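Local coordinates for protein internalin (Listeria monocytogenes serotype 4b, PDB 4FMZ) that probably takes part in the adhesion to and invasion of host cells by Listeria, as an internalin built on a leucine-rich repeat solenoid, at residues Q77-S82 / T97-D102. Residues are numbered along the deposited sequence; the frame is centred on the assembly and turned at random.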
ATOM      1  N   GLN A  77     -15.910  -6.260  14.978  1.00 28.09           N
ATOM      2  CA  GLN A  77     -17.124  -6.566  14.212  0.50 28.25           C
ATOM      3  C   GLN A  77     -17.993  -5.303  14.120  1.00 31.88           C
ATOM      4  O   GLN A  77     -19.225  -5.386  14.104  1.00 32.78           O
ATOM      5  CB  GLN A  77     -17.901  -7.739  14.861  0.50 30.18           C
ATOM      6  CG  GLN A  77     -17.108  -9.042  15.026  0.50 41.30           C
ATOM      7  CD  GLN A  77     -16.932  -9.787  13.728  0.50 59.30           C
ATOM      8  OE1 GLN A  77     -17.863 -10.409  13.214  0.50 54.21           O
ATOM      9  NE2 GLN A  77     -15.724  -9.763  13.183  0.50 52.85           N
ATOM     10  N   ILE A  78     -17.346  -4.131  14.057  1.00 26.46           N
ATOM     11  CA  ILE A  78     -18.030  -2.842  13.986  1.00 26.33           C
ATOM     12  C   ILE A  78     -18.698  -2.657  12.625  1.00 30.85           C
ATOM     13  O   ILE A  78     -18.077  -2.907  11.592  1.00 29.32           O
ATOM     14  CB  ILE A  78     -17.051  -1.683  14.332  1.00 29.17           C
ATOM     15  CG1 ILE A  78     -16.448  -1.886  15.750  1.00 29.64           C
ATOM     16  CG2 ILE A  78     -17.743  -0.312  14.241  1.00 29.20           C
ATOM     17  CD1 ILE A  78     -15.080  -1.259  15.948  1.00 36.58           C
ATOM     18  N   THR A  79     -19.979  -2.234  12.643  1.00 28.25           N
ATOM     19  CA  THR A  79     -20.766  -1.934  11.442  1.00 28.63           C
ATOM     20  C   THR A  79     -21.130  -0.452  11.433  1.00 34.13           C
ATOM     21  O   THR A  79     -20.910   0.214  10.436  1.00 35.38           O
ATOM     22  CB  THR A  79     -22.025  -2.810  11.331  1.00 36.79           C
ATOM     23  OG1 THR A  79     -22.786  -2.712  12.527  1.00 36.32           O
ATOM     24  CG2 THR A  79     -21.713  -4.263  11.033  1.00 35.56           C
ATOM     25  N   ASP A  80     -21.674   0.061  12.543  1.00 31.02           N
ATOM     26  CA  ASP A  80     -22.127   1.441  12.696  1.00 30.96           C
ATOM     27  C   ASP A  80     -21.081   2.299  13.421  1.00 33.34           C
ATOM     28  O   ASP A  80     -20.787   2.064  14.595  1.00 33.15           O
ATOM     29  CB  ASP A  80     -23.469   1.450  13.464  1.00 32.83           C
ATOM     30  CG  ASP A  80     -24.163   2.792  13.576  1.00 41.90           C
ATOM     31  OD1 ASP A  80     -23.663   3.770  12.990  1.00 41.99           O
ATOM     32  OD2 ASP A  80     -25.223   2.858  14.237  1.00 49.55           O
ATOM     33  N   ILE A  81     -20.563   3.323  12.733  1.00 28.94           N
ATOM     34  CA  ILE A  81     -19.569   4.227  13.320  1.00 27.84           C
ATOM     35  C   ILE A  81     -20.167   5.619  13.629  1.00 30.58           C
ATOM     36  O   ILE A  81     -19.387   6.532  13.913  1.00 28.89           O
ATOM     37  CB  ILE A  81     -18.259   4.337  12.472  1.00 30.45           C
ATOM     38  CG1 ILE A  81     -18.536   4.663  10.997  1.00 30.40           C
ATOM     39  CG2 ILE A  81     -17.409   3.062  12.611  1.00 29.75           C
ATOM     40  CD1 ILE A  81     -17.421   5.416  10.315  1.00 35.75           C
ATOM     41  N   SER A  82     -21.535   5.772  13.625  1.00 27.80           N
ATOM     42  CA  SER A  82     -22.193   7.052  13.924  0.50 28.34           C
ATOM     43  C   SER A  82     -21.729   7.656  15.281  1.00 31.15           C
ATOM     44  O   SER A  82     -21.559   8.866  15.330  1.00 30.90           O
ATOM     45  CB  SER A  82     -23.716   6.933  13.884  0.50 32.40           C
ATOM     46  OG  SER A  82     -24.204   5.893  14.712  0.50 40.55           O
ATOM     47  N   THR A  97     -10.353  -3.929   8.981  1.00 24.96           N
ATOM     48  CA  THR A  97     -10.750  -5.314   9.323  1.00 24.82           C
ATOM     49  C   THR A  97     -12.005  -5.317  10.252  1.00 29.05           C
ATOM     50  O   THR A  97     -12.033  -5.951  11.307  1.00 27.74           O
ATOM     51  CB  THR A  97      -9.570  -6.178   9.857  1.00 34.87           C
ATOM     52  OG1 THR A  97      -8.843  -5.477  10.856  1.00 35.59           O
ATOM     53  CG2 THR A  97      -8.604  -6.592   8.764  1.00 36.22           C
ATOM     54  N   ASN A  98     -13.030  -4.579   9.838  1.00 26.15           N
ATOM     55  CA  ASN A  98     -14.327  -4.510  10.514  1.00 26.20           C
ATOM     56  C   ASN A  98     -15.396  -4.793   9.451  1.00 30.67           C
ATOM     57  O   ASN A  98     -15.061  -5.342   8.395  1.00 28.81           O
ATOM     58  CB  ASN A  98     -14.511  -3.150  11.209  1.00 26.68           C
ATOM     59  CG  ASN A  98     -13.876  -3.098  12.567  1.00 35.33           C
ATOM     60  OD1 ASN A  98     -14.357  -3.714  13.505  1.00 29.83           O
ATOM     61  ND2 ASN A  98     -12.772  -2.381  12.706  1.00 27.50           N
ATOM     62  N   LYS A  99     -16.655  -4.436   9.708  1.00 28.02           N
ATOM     63  CA  LYS A  99     -17.735  -4.674   8.752  1.00 28.12           C
ATOM     64  C   LYS A  99     -18.382  -3.344   8.362  1.00 30.58           C
ATOM     65  O   LYS A  99     -19.587  -3.301   8.093  1.00 31.01           O
ATOM     66  CB  LYS A  99     -18.773  -5.633   9.374  1.00 30.89           C
ATOM     67  CG  LYS A  99     -18.283  -7.058   9.571  1.00 41.54           C
ATOM     68  CD  LYS A  99     -19.185  -7.813  10.542  1.00 52.06           C
ATOM     69  CE  LYS A  99     -19.224  -9.305  10.279  1.00 65.48           C
ATOM     70  NZ  LYS A  99     -17.917  -9.972  10.544  1.00 72.42           N
ATOM     71  N   ILE A 100     -17.578  -2.265   8.311  1.00 26.78           N
ATOM     72  CA  ILE A 100     -18.052  -0.915   8.013  1.00 26.76           C
ATOM     73  C   ILE A 100     -18.385  -0.768   6.518  1.00 31.50           C
ATOM     74  O   ILE A 100     -17.590  -1.143   5.655  1.00 31.42           O
ATOM     75  CB  ILE A 100     -17.035   0.163   8.503  1.00 29.52           C
ATOM     76  CG1 ILE A 100     -16.913   0.159  10.051  1.00 29.79           C
ATOM     77  CG2 ILE A 100     -17.430   1.558   8.024  1.00 29.86           C
ATOM     78  CD1 ILE A 100     -15.526   0.493  10.568  1.00 34.09           C
ATOM     79  N   THR A 101     -19.569  -0.200   6.226  1.00 29.11           N
ATOM     80  CA  THR A 101     -20.015   0.061   4.855  1.00 29.88           C
ATOM     81  C   THR A 101     -20.250   1.570   4.687  1.00 33.46           C
ATOM     82  O   THR A 101     -19.725   2.168   3.754  1.00 32.57           O
ATOM     83  CB  THR A 101     -21.251  -0.780   4.499  1.00 39.90           C
ATOM     84  OG1 THR A 101     -22.286  -0.504   5.442  1.00 46.95           O
ATOM     85  CG2 THR A 101     -20.954  -2.270   4.510  1.00 35.39           C
ATOM     86  N   ASP A 102     -21.000   2.178   5.614  1.00 30.44           N
ATOM     87  CA  ASP A 102     -21.332   3.599   5.617  1.00 30.65           C
ATOM     88  C   ASP A 102     -20.311   4.387   6.445  1.00 32.10           C
ATOM     89  O   ASP A 102     -20.198   4.160   7.650  1.00 31.60           O
ATOM     90  CB  ASP A 102     -22.762   3.789   6.178  1.00 33.12           C
ATOM     91  CG  ASP A 102     -23.340   5.191   6.078  1.00 42.91           C
ATOM     92  OD1 ASP A 102     -22.560   6.142   5.882  1.00 42.03           O
ATOM     93  OD2 ASP A 102     -24.568   5.338   6.243  1.00 50.77           O
TER
HETATM   94  O   HOH W   1     -21.679   0.733   8.129  1.00 25.74           O
HETATM   95  O   HOH W   2     -21.882   3.863  10.041  1.00 31.07           O
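Asn98 OD1 receives the backbone N-H of Ile78 (N to OD1 3.1 Å, nearly straight at 160°) and a weak hydrogen bond from Asn76 N. Its amide nitrogen ND2 donates to Leu73 O and, weakly, to Ile95 O. The residue is the buried asparagine of the leucine-rich repeat consensus, placed where the chain leaves strand 92-94 and turns into the loop: one flat amide that both accepts and donates can satisfy buried peptide groups of its own coil and of the preceding one. Asn98 CG lies anti to its carbonyl carbon, beside the backbone N (chi1 -84°), and the side chain passes that of Ile78 at a slant, with OD1 3.5 Å from Ile78 CB.

Successive coils then continue side by side through the bond from Lys99 N to Ile78 O (2.8 Å). On the outer surface the long Lys99 chain suits its exposed place: its CB packs against Thr79 CG2 at 3.6 Å, while its tip bends at chi4 (67°) and NZ donates to Gln77 OE1, 2.7 Å away and above the carbonyl plane. Gln77 was modelled in two conformers, and this bond belongs to one of them. Inward, the branched side chains of Ile78, Ile81 and Ile100 fill the hydrophobic interior of the solenoid, Ile81 CG2 meeting Ile100 CD1 at 3.8 Å as the two side chains cross at about a right angle.

Farther along, water replaces direct backbone pairing. One water donates to Thr79 O and accepts from Asp102 N; a second accepts from Ile81 N (3.0 Å) and donates to Asp102 O. Beside them Asp80 forms an Asx turn, its OD1 taking the backbone N-H of Ser82 from above the carboxylate plane, N to OD1 3.0 Å.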